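Local coordinates for protein fumarylacetoacetate hydrolase (Burkholderia xenovorans, PDB 5TI1) that probably hydrolyses fumarylacetoacetate to fumarate and acetoacetate, the last step of phenylalanine and tyrosine breakdown, with a magnesium ion bound in its active site, at residues Gly35-Asn41 and Tyr428-Gly433; Phe154-His160 and Ser375-Pro381; Thr198-Asn204 and Gly437-Leu443. All blocks are in the same frame, centred on the assembly; numbering follows the deposited sequence.

Interaction 1: Gly35-Asn41 and Tyr428-Gly433; sequences GDFSIQN and YRVGFG
The loop leading into strand 44-49, first strand of the N-terminal antiparallel sheet, docks on the start of the long C-terminal strand 429-440, with Asp36 lying against Gly431. The carbonyl of Asp36 is the pivot. Gly431 N meets Asp36 O at 3.0 Å, in the carbonyl plane and on a lone pair, while Asn41 ND2 comes to the same oxygen from 43° above that plane, at 3.1 Å. The second N-H of the Asn41 amide goes to Gly431 O (ND2 to O, 2.9 Å), so one primary amide clips loop and strand together; its CG is turned anti to the backbone N (chi1 -171°), which carries ND2 in between the two carbonyls. A carboxamide suits this place because one nitrogen can serve two acceptors.

The side chain of Asp36 continues the grip along the strand. Its OD2 takes the N-H of Gly433 at 3.1 Å, approached from above the carboxylate plane, and its OD1 sits 3.2 Å from Gly431 CA, a closeness that the lack of a side chain on Gly431 permits. OD1 is also joined to Arg429 NH1 through a water lying at the edge of the guanidinium, whose NE is bonded to Gln424. Gly433 adopts backbone angles that favour glycine.

At the other end the aliphatic part of Gln40 leans on the ring of Tyr428, Gln40 CG to Tyr428 CE2 being 3.7 Å, with amide and ring planes 42° apart. The amide NE2 of Gln40 is held by the carbonyls of Asp20 and Arg23. Phe37 meets Trp289 edge-to-face. The contact thus pins the irregular segment leading into the SH3-like N-terminal domain onto the β-sandwich-roll C-terminal domain, a two-domain architecture known from the fumarylacetoacetase family.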
loop_
_atom_site.group_PDB
_atom_site.type_symbol
_atom_site.label_atom_id
_atom_site.label_comp_id
_atom_site.label_asym_id
_atom_site.label_seq_id
_atom_site.Cartn_x
_atom_site.Cartn_y
_atom_site.Cartn_z
ATOM N N GLY B 35 -11.571 7.852 -32.705
ATOM C CA GLY B 35 -12.090 7.811 -31.356
ATOM C C GLY B 35 -11.524 6.646 -30.567
ATOM O O GLY B 35 -11.204 5.585 -31.110
ATOM N N ASP B 36 -11.406 6.851 -29.254
ATOM C CA ASP B 36 -10.837 5.818 -28.393
ATOM C C ASP B 36 -11.793 4.645 -28.198
ATOM O O ASP B 36 -11.346 3.504 -28.026
ATOM C CB ASP B 36 -10.465 6.407 -27.026
ATOM C CG ASP B 36 -9.168 7.204 -27.059
ATOM O OD1 ASP B 36 -8.270 6.876 -27.867
ATOM O OD2 ASP B 36 -9.042 8.164 -26.274
ATOM N N PHE B 37 -13.098 4.898 -28.220
ATOM C CA PHE B 37 -14.055 3.921 -27.724
ATOM C C PHE B 37 -14.818 3.234 -28.853
ATOM O O PHE B 37 -16.052 3.275 -28.920
ATOM C CB PHE B 37 -14.962 4.621 -26.720
ATOM C CG PHE B 37 -14.180 5.349 -25.657
ATOM C CD1 PHE B 37 -13.243 4.664 -24.891
ATOM C CD2 PHE B 37 -14.331 6.717 -25.463
ATOM C CE1 PHE B 37 -12.495 5.323 -23.929
ATOM C CE2 PHE B 37 -13.586 7.387 -24.495
ATOM C CZ PHE B 37 -12.672 6.687 -23.727
ATOM N N SER B 38 -14.064 2.596 -29.739
ATOM C CA SER B 38 -14.618 1.753 -30.788
ATOM C C SER B 38 -15.403 0.600 -30.176
ATOM O O SER B 38 -15.223 0.245 -29.011
ATOM C CB SER B 38 -13.489 1.193 -31.649
ATOM O OG SER B 38 -12.482 0.650 -30.795
ATOM N N ILE B 39 -16.258 -0.025 -30.991
ATOM C CA ILE B 39 -16.965 -1.207 -30.502
ATOM C C ILE B 39 -15.983 -2.312 -30.141
ATOM O O ILE B 39 -16.330 -3.235 -29.397
ATOM C CB ILE B 39 -18.006 -1.694 -31.535
ATOM C CG1 ILE B 39 -19.063 -2.574 -30.862
ATOM C CG2 ILE B 39 -17.322 -2.422 -32.675
ATOM C CD1 ILE B 39 -20.107 -3.129 -31.818
ATOM N N GLN B 40 -14.748 -2.231 -30.641
ATOM C CA GLN B 40 -13.730 -3.216 -30.309
ATOM C C GLN B 40 -13.131 -2.995 -28.926
ATOM O O GLN B 40 -12.463 -3.894 -28.402
ATOM C CB GLN B 40 -12.615 -3.199 -31.363
ATOM C CG GLN B 40 -13.007 -3.788 -32.723
ATOM C CD GLN B 40 -13.772 -2.818 -33.603
ATOM O OE1 GLN B 40 -13.964 -1.654 -33.244
ATOM N NE2 GLN B 40 -14.204 -3.292 -34.774
ATOM N N ASN B 41 -13.356 -1.829 -28.324
ATOM C CA ASN B 41 -12.737 -1.509 -27.046
ATOM C C ASN B 41 -13.561 -2.077 -25.899
ATOM O O ASN B 41 -13.209 -3.118 -25.329
ATOM C CB ASN B 41 -12.565 0.006 -26.901
ATOM C CG ASN B 41 -11.726 0.378 -25.689
ATOM O OD1 ASN B 41 -11.433 -0.462 -24.840
ATOM N ND2 ASN B 41 -11.330 1.637 -25.611
ATOM N N TYR B 428 -9.407 1.946 -37.169
ATOM C CA TYR B 428 -10.025 2.132 -35.866
ATOM C C TYR B 428 -8.940 2.189 -34.805
ATOM O O TYR B 428 -7.763 1.933 -35.072
ATOM C CB TYR B 428 -11.029 1.021 -35.547
ATOM C CG TYR B 428 -10.377 -0.297 -35.172
ATOM C CD1 TYR B 428 -9.678 -1.035 -36.116
ATOM C CD2 TYR B 428 -10.465 -0.801 -33.878
ATOM C CE1 TYR B 428 -9.079 -2.232 -35.791
ATOM C CE2 TYR B 428 -9.867 -2.012 -33.541
ATOM C CZ TYR B 428 -9.177 -2.728 -34.509
ATOM O OH TYR B 428 -8.571 -3.934 -34.206
ATOM N N ARG B 429 -9.361 2.526 -33.588
ATOM C CA ARG B 429 -8.478 2.594 -32.439
ATOM C C ARG B 429 -9.107 1.879 -31.252
ATOM O O ARG B 429 -10.326 1.719 -31.157
ATOM C CB ARG B 429 -8.165 4.050 -32.047
ATOM C CG ARG B 429 -7.392 4.827 -33.091
ATOM C CD ARG B 429 -7.021 6.207 -32.581
ATOM N NE ARG B 429 -6.168 6.914 -33.530
ATOM C CZ ARG B 429 -5.719 8.150 -33.343
ATOM N NH1 ARG B 429 -6.043 8.808 -32.242
ATOM N NH2 ARG B 429 -4.941 8.726 -34.248
ATOM N N VAL B 430 -8.241 1.440 -30.351
ATOM C CA VAL B 430 -8.613 0.931 -29.038
ATOM C C VAL B 430 -7.845 1.811 -28.066
ATOM O O VAL B 430 -6.633 1.645 -27.898
ATOM C CB VAL B 430 -8.269 -0.555 -28.874
ATOM C CG1 VAL B 430 -8.456 -1.026 -27.433
ATOM C CG2 VAL B 430 -9.121 -1.377 -29.814
ATOM N N GLY B 431 -8.530 2.795 -27.472
ATOM C CA GLY B 431 -7.877 3.875 -26.769
ATOM C C GLY B 431 -8.218 3.939 -25.286
ATOM O O GLY B 431 -9.096 3.227 -24.786
ATOM N N PHE B 432 -7.518 4.834 -24.589
ATOM C CA PHE B 432 -7.527 4.865 -23.131
ATOM C C PHE B 432 -8.168 6.121 -22.546
ATOM O O PHE B 432 -8.237 6.251 -21.314
ATOM C CB PHE B 432 -6.094 4.725 -22.606
ATOM C CG PHE B 432 -5.563 3.326 -22.664
ATOM C CD1 PHE B 432 -5.110 2.794 -23.856
ATOM C CD2 PHE B 432 -5.500 2.547 -21.516
ATOM C CE1 PHE B 432 -4.609 1.511 -23.910
ATOM C CE2 PHE B 432 -5.005 1.252 -21.565
ATOM C CZ PHE B 432 -4.559 0.739 -22.756
ATOM N N GLY B 433 -8.647 7.042 -23.378
ATOM C CA GLY B 433 -9.110 8.288 -22.785
ATOM C C GLY B 433 -7.929 9.125 -22.317
ATOM O O GLY B 433 -6.832 9.077 -22.885
HETATM O O HOH W 1 -11.514 4.041 -33.478
HETATM O O HOH W 2 -6.742 8.918 -25.672
HETATM O O HOH W 3 -7.569 8.334 -30.225
#

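Interaction 2: Phe154-His160 and Ser375-Pro381; sequences FYSSKEH and SGTISGP
Thr377 lays its CB over the centre of the His160 imidazole, a CH-pi contact of 3.4 Å from Thr377 CB to the ring centroid and 11° off the ring normal. The two side chains cross at about a right angle, and the methyl CG2 of Thr377 reaches 3.4 Å from His160 ND1. His160 points its CG anti to the backbone N (chi1 177°), which swings the ring off helix 158-168 onto the loop 375-381; Glu391 adds a weak hydrogen bond to ND1.

Ser157 is the N-cap of that helix: its OG accepts from His160 N at 3.1 Å and, weakly, from Ser379 N at 3.3 Å. A small hydroxyl suits this spot, since one oxygen serves the helix end and the loop together. A water ties Ser157 N to Thr377 O, and another links Ser157 OG with Ser379 O. The CG of Glu159 rests against the backbone carbonyl of Gly380, 3.4 Å from its O. Further back, Gly376 CA comes within 3.2 Å of Phe154 O, a fit only glycine's bare CA allows, and Gly376 N is bonded to Glu228, a magnesium ligand.

His160 is predicted to be the proton acceptor, and Tyr155 and Thr377 to bind substrate. The C-H and methyl of Thr377 against the ring face, with the weak bond to Glu391 at ND1, probably help to set the tilt of the imidazole, while the Ser157 cap anchors the backbone that carries it.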
loop_
_atom_site.group_PDB
_atom_site.type_symbol
_atom_site.label_atom_id
_atom_site.label_comp_id
_atom_site.label_asym_id
_atom_site.label_seq_id
_atom_site.Cartn_x
_atom_site.Cartn_y
_atom_site.Cartn_z
ATOM N N PHE B 154 7.000 -0.027 -10.866
ATOM C CA PHE B 154 8.239 -0.587 -11.354
ATOM C C PHE B 154 9.068 0.509 -12.019
ATOM O O PHE B 154 8.835 1.706 -11.803
ATOM C CB PHE B 154 7.925 -1.770 -12.280
ATOM C CG PHE B 154 7.361 -2.952 -11.547
ATOM C CD1 PHE B 154 8.210 -3.895 -10.968
ATOM C CD2 PHE B 154 5.989 -3.098 -11.388
ATOM C CE1 PHE B 154 7.698 -4.977 -10.261
ATOM C CE2 PHE B 154 5.466 -4.179 -10.677
ATOM C CZ PHE B 154 6.326 -5.118 -10.113
ATOM N N TYR B 155 10.029 0.103 -12.845
ATOM C CA TYR B 155 11.089 0.978 -13.321
ATOM C C TYR B 155 11.659 0.371 -14.591
ATOM O O TYR B 155 12.876 0.314 -14.766
ATOM C CB TYR B 155 12.164 1.107 -12.239
ATOM C CG TYR B 155 13.135 2.250 -12.398
ATOM C CD1 TYR B 155 12.758 3.558 -12.108
ATOM C CD2 TYR B 155 14.445 2.018 -12.778
ATOM C CE1 TYR B 155 13.653 4.596 -12.225
ATOM C CE2 TYR B 155 15.347 3.052 -12.911
ATOM C CZ TYR B 155 14.948 4.340 -12.630
ATOM O OH TYR B 155 15.845 5.372 -12.757
ATOM N N SER B 156 10.785 -0.114 -15.469
ATOM C CA SER B 156 11.166 -1.159 -16.413
ATOM C C SER B 156 11.460 -0.627 -17.811
ATOM O O SER B 156 11.406 -1.398 -18.776
ATOM C CB SER B 156 10.082 -2.237 -16.478
ATOM O OG SER B 156 9.941 -2.924 -15.240
ATOM N N SER B 157 11.775 0.662 -17.943
ATOM C CA SER B 157 12.198 1.232 -19.220
ATOM C C SER B 157 13.718 1.346 -19.244
ATOM O O SER B 157 14.303 2.075 -18.433
ATOM C CB SER B 157 11.564 2.603 -19.455
ATOM O OG SER B 157 12.130 3.252 -20.587
ATOM N N LYS B 158 14.353 0.630 -20.180
ATOM C CA LYS B 158 15.805 0.716 -20.301
ATOM C C LYS B 158 16.245 2.125 -20.679
ATOM O O LYS B 158 17.237 2.634 -20.146
ATOM C CB LYS B 158 16.323 -0.300 -21.323
ATOM C CG LYS B 158 17.833 -0.435 -21.304
ATOM C CD LYS B 158 18.313 -1.599 -22.172
ATOM C CE LYS B 158 19.819 -1.788 -22.060
ATOM N NZ LYS B 158 20.302 -3.006 -22.787
ATOM N N GLU B 159 15.516 2.771 -21.592
ATOM C CA GLU B 159 15.872 4.127 -22.009
ATOM C C GLU B 159 15.748 5.113 -20.853
ATOM O O GLU B 159 16.567 6.031 -20.710
ATOM C CB GLU B 159 14.984 4.566 -23.180
ATOM C CG GLU B 159 15.129 3.734 -24.465
ATOM C CD GLU B 159 14.290 2.458 -24.455
ATOM O OE1 GLU B 159 13.831 2.041 -23.366
ATOM O OE2 GLU B 159 14.088 1.870 -25.539
ATOM N N HIS B 160 14.721 4.944 -20.025
ATOM C CA HIS B 160 14.555 5.809 -18.863
ATOM C C HIS B 160 15.668 5.583 -17.848
ATOM O O HIS B 160 16.294 6.537 -17.371
ATOM C CB HIS B 160 13.191 5.565 -18.227
ATOM C CG HIS B 160 12.962 6.365 -16.985
ATOM N ND1 HIS B 160 12.654 7.708 -17.016
ATOM C CD2 HIS B 160 13.021 6.022 -15.676
ATOM C CE1 HIS B 160 12.520 8.156 -15.781
ATOM N NE2 HIS B 160 12.741 7.155 -14.948
ATOM N N SER B 375 4.018 0.690 -14.659
ATOM C CA SER B 375 5.075 0.148 -15.505
ATOM C C SER B 375 6.443 0.718 -15.155
ATOM O O SER B 375 7.460 0.083 -15.451
ATOM C CB SER B 375 4.762 0.438 -16.977
ATOM O OG SER B 375 4.673 1.839 -17.198
ATOM N N GLY B 376 6.485 1.879 -14.516
ATOM C CA GLY B 376 7.653 2.731 -14.570
ATOM C C GLY B 376 7.583 3.668 -15.766
ATOM O O GLY B 376 6.882 3.416 -16.743
ATOM N N THR B 377 8.309 4.784 -15.660
ATOM C CA THR B 377 8.332 5.803 -16.714
ATOM C C THR B 377 8.659 5.195 -18.068
ATOM O O THR B 377 9.696 4.558 -18.235
ATOM C CB THR B 377 9.359 6.892 -16.399
ATOM O OG1 THR B 377 9.077 7.475 -15.128
ATOM C CG2 THR B 377 9.311 7.981 -17.473
ATOM N N ILE B 378 7.785 5.417 -19.040
ATOM C CA ILE B 378 7.931 4.848 -20.375
ATOM C C ILE B 378 8.683 5.848 -21.249
ATOM O O ILE B 378 8.169 6.924 -21.571
ATOM C CB ILE B 378 6.566 4.501 -20.977
ATOM C CG1 ILE B 378 5.811 3.558 -20.037
ATOM C CG2 ILE B 378 6.743 3.891 -22.366
ATOM C CD1 ILE B 378 4.332 3.466 -20.310
ATOM N N SER B 379 9.906 5.500 -21.632
ATOM C CA SER B 379 10.724 6.350 -22.484
ATOM C C SER B 379 11.160 5.576 -23.716
ATOM O O SER B 379 11.550 4.402 -23.623
ATOM C CB SER B 379 11.944 6.884 -21.732
ATOM O OG SER B 379 11.545 7.889 -20.816
ATOM N N GLY B 380 11.086 6.239 -24.867
ATOM C CA GLY B 380 11.350 5.598 -26.130
ATOM C C GLY B 380 12.744 5.867 -26.656
ATOM O O GLY B 380 13.628 6.347 -25.940
ATOM N N PRO B 381 12.962 5.550 -27.934
ATOM C CA PRO B 381 14.303 5.692 -28.515
ATOM C C PRO B 381 14.700 7.132 -28.802
ATOM O O PRO B 381 15.869 7.494 -28.641
ATOM C CB PRO B 381 14.209 4.877 -29.815
ATOM C CG PRO B 381 12.995 4.001 -29.650
ATOM C CD PRO B 381 12.053 4.810 -28.823
HETATM O O HOH W 4 10.747 2.938 -16.381
HETATM O O HOH W 5 10.759 1.804 -22.817
#

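Interaction 3: Thr198-Asn204 and Gly437-Leu443; sequences TPVRRPN and GEILPAL
A short parallel β pairing joins the start of strand 200-207 to the end of strand 429-440 in the mixed sheet of the C-terminal β-sandwich, Val200 facing Ile439 and Arg201 facing Leu440. The hydrogen bonds follow the parallel pattern, one residue of one strand reaching two flanking residues of the other. Val200 N donates to Glu438 O at 3.0 Å, Leu440 N to Val200 O at 2.8 Å, and Arg202 N to Leu440 O at 2.9 Å, the last almost straight at 175°.

Val200 and Ile439 point to the same face of the sheet, CB of Val200 3.8 Å from CD1 of Ile439, and both touch Trp261 of strand 252-263; branched aliphatics suit this buried interior. On the face that carries Arg201 and Leu440, Leu440 runs beside the ring of Pro199, which precedes the strand, with Pro199 CB 3.6 Å from Leu440 CD1.

Arg201 reaches across to the other segment with both its chain and its flat end. The chain starts out extended and then turns at chi3 (-57°), folding the guanidinium back across the neighbouring strand. There Leu443 CD2 covers one face, Leu440 the opposite one, and NH1 gives a hydrogen bond of 2.7 Å to Pro441 O, which lies near the guanidinium plane. A long, flat cation can thus be sandwiched by two leucines and still satisfy a carbonyl. Arg202 turns the other way, its guanidinium taken up by a salt bridge to Asp413 and by the carbonyls of Cys220 and Ile411, while its CG packs against Ala442 CB.

Beyond the strands the chains remain tied. One water spans Arg202 O and Leu443 N, Asn204 O reaches Ser363 of the second subunit, and Asn204 ND2 donates to Leu443 O at 3.0 Å and 161°, nearly within its own amide plane.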
loop_
_atom_site.group_PDB
_atom_site.type_symbol
_atom_site.label_atom_id
_atom_site.label_comp_id
_atom_site.label_asym_id
_atom_site.label_seq_id
_atom_site.Cartn_x
_atom_site.Cartn_y
_atom_site.Cartn_z
ATOM N N THR B 198 -8.438 15.385 -11.085
ATOM C CA THR B 198 -8.182 15.835 -9.725
ATOM C C THR B 198 -7.025 16.815 -9.747
ATOM O O THR B 198 -5.956 16.480 -10.273
ATOM C CB THR B 198 -7.844 14.656 -8.805
ATOM O OG1 THR B 198 -8.843 13.631 -8.938
ATOM C CG2 THR B 198 -7.773 15.125 -7.375
ATOM N N PRO B 199 -7.188 18.032 -9.230
ATOM C CA PRO B 199 -6.046 18.944 -9.132
ATOM C C PRO B 199 -4.997 18.400 -8.178
ATOM O O PRO B 199 -5.304 17.705 -7.206
ATOM C CB PRO B 199 -6.668 20.243 -8.596
ATOM C CG PRO B 199 -7.909 19.817 -7.913
ATOM C CD PRO B 199 -8.421 18.618 -8.684
ATOM N N VAL B 200 -3.744 18.730 -8.460
ATOM C CA VAL B 200 -2.611 18.209 -7.710
ATOM C C VAL B 200 -1.863 19.381 -7.116
ATOM O O VAL B 200 -1.406 20.269 -7.846
ATOM C CB VAL B 200 -1.677 17.372 -8.594
ATOM C CG1 VAL B 200 -0.444 16.973 -7.800
ATOM C CG2 VAL B 200 -2.412 16.144 -9.115
ATOM N N ARG B 201 -1.713 19.386 -5.804
ATOM C CA ARG B 201 -1.092 20.533 -5.166
ATOM C C ARG B 201 0.406 20.318 -5.092
ATOM O O ARG B 201 0.865 19.247 -4.666
ATOM C CB ARG B 201 -1.652 20.789 -3.773
ATOM C CG ARG B 201 -1.085 22.101 -3.232
ATOM C CD ARG B 201 -1.799 22.625 -2.021
ATOM N NE ARG B 201 -3.236 22.836 -2.208
ATOM C CZ ARG B 201 -3.800 23.954 -2.666
ATOM N NH1 ARG B 201 -3.056 24.993 -3.035
ATOM N NH2 ARG B 201 -5.119 24.021 -2.771
ATOM N N ARG B 202 1.160 21.329 -5.523
ATOM C CA ARG B 202 2.607 21.300 -5.420
ATOM C C ARG B 202 2.991 21.027 -3.970
ATOM O O ARG B 202 2.550 21.762 -3.071
ATOM C CB ARG B 202 3.222 22.619 -5.889
ATOM C CG ARG B 202 4.749 22.705 -5.737
ATOM C CD ARG B 202 5.286 24.070 -6.214
ATOM N NE ARG B 202 4.905 24.357 -7.596
ATOM C CZ ARG B 202 5.585 23.943 -8.662
ATOM N NH1 ARG B 202 6.696 23.232 -8.506
ATOM N NH2 ARG B 202 5.154 24.236 -9.892
ATOM N N PRO B 203 3.767 19.984 -3.699
ATOM C CA PRO B 203 4.127 19.670 -2.312
ATOM C C PRO B 203 5.193 20.601 -1.760
ATOM O O PRO B 203 6.093 21.043 -2.476
ATOM C CB PRO B 203 4.653 18.231 -2.409
ATOM C CG PRO B 203 5.144 18.099 -3.848
ATOM C CD PRO B 203 4.186 18.935 -4.651
ATOM N N ASN B 204 5.070 20.918 -0.474
ATOM C CA ASN B 204 6.209 21.387 0.294
ATOM C C ASN B 204 6.962 20.183 0.853
ATOM O O ASN B 204 6.424 19.082 0.939
ATOM C CB ASN B 204 5.767 22.298 1.434
ATOM C CG ASN B 204 5.132 23.580 0.940
ATOM O OD1 ASN B 204 5.682 24.273 0.092
ATOM N ND2 ASN B 204 3.955 23.885 1.453
ATOM N N GLY B 437 -4.234 16.205 -14.947
ATOM C CA GLY B 437 -4.233 16.918 -13.686
ATOM C C GLY B 437 -3.637 18.288 -13.880
ATOM O O GLY B 437 -2.761 18.484 -14.729
ATOM N N GLU B 438 -4.110 19.245 -13.084
ATOM C CA GLU B 438 -3.631 20.617 -13.145
ATOM C C GLU B 438 -3.048 20.996 -11.787
ATOM O O GLU B 438 -3.612 20.655 -10.745
ATOM C CB GLU B 438 -4.764 21.556 -13.572
ATOM C CG GLU B 438 -4.354 23.010 -13.740
ATOM C CD GLU B 438 -5.391 23.827 -14.501
ATOM O OE1 GLU B 438 -5.944 24.776 -13.924
ATOM O OE2 GLU B 438 -5.658 23.508 -15.676
ATOM N N ILE B 439 -1.898 21.666 -11.796
ATOM C CA ILE B 439 -1.099 21.850 -10.587
ATOM C C ILE B 439 -1.582 23.082 -9.823
ATOM O O ILE B 439 -1.731 24.171 -10.395
ATOM C CB ILE B 439 0.394 21.969 -10.929
ATOM C CG1 ILE B 439 0.892 20.686 -11.613
ATOM C CG2 ILE B 439 1.199 22.302 -9.672
ATOM C CD1 ILE B 439 0.543 19.422 -10.875
ATOM N N LEU B 440 -1.840 22.906 -8.515
ATOM C CA LEU B 440 -2.181 24.009 -7.628
ATOM C C LEU B 440 -0.934 24.525 -6.919
ATOM O O LEU B 440 -0.015 23.749 -6.633
ATOM C CB LEU B 440 -3.207 23.563 -6.598
ATOM C CG LEU B 440 -4.474 22.967 -7.213
ATOM C CD1 LEU B 440 -5.466 22.590 -6.124
ATOM C CD2 LEU B 440 -5.091 23.954 -8.201
ATOM N N PRO B 441 -0.872 25.833 -6.643
ATOM C CA PRO B 441 0.279 26.380 -5.918
ATOM C C PRO B 441 0.458 25.694 -4.570
ATOM O O PRO B 441 -0.502 25.256 -3.935
ATOM C CB PRO B 441 -0.083 27.861 -5.740
ATOM C CG PRO B 441 -1.060 28.138 -6.811
ATOM C CD PRO B 441 -1.837 26.881 -7.010
ATOM N N ALA B 442 1.712 25.600 -4.143
ATOM C CA ALA B 442 1.997 25.016 -2.845
ATOM C C ALA B 442 1.367 25.865 -1.750
ATOM O O ALA B 442 1.125 27.062 -1.924
ATOM C CB ALA B 442 3.508 24.896 -2.622
ATOM N N LEU B 443 1.080 25.222 -0.621
ATOM C CA LEU B 443 0.501 25.925 0.514
ATOM C C LEU B 443 1.509 26.902 1.096
ATOM O O LEU B 443 2.713 26.624 1.145
ATOM C CB LEU B 443 0.050 24.932 1.580
ATOM C CG LEU B 443 -1.133 24.066 1.151
ATOM C CD1 LEU B 443 -1.493 23.048 2.230
ATOM C CD2 LEU B 443 -2.323 24.945 0.784
HETATM O O HOH W 6 1.577 22.474 -0.610
HETATM O O HOH W 7 5.191 26.850 0.122
#

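How the interactions relate
Along the chain the segments come in the order 35-41, 154-160, 198-204, 375-381, 428-433, 437-443. Interaction 2 is thus nested inside the loop closed by interaction 1, whereas interaction 3 crosses both. Strand 429-440 serves interactions 1 and 3 at its two ends, their centres 31 Å apart, so one long strand meets the segment leading into strand 44-49 at one end and pairs with strand 200-207 at the other. Interaction 2 lies about 24 Å from interaction 1 and about 25 Å from interaction 3, centre to centre, and touches neither; it sits by the magnesium site. Its predicted catalytic residues thus lie in a different part of the C-terminal domain from the two contacts of strand 429-440.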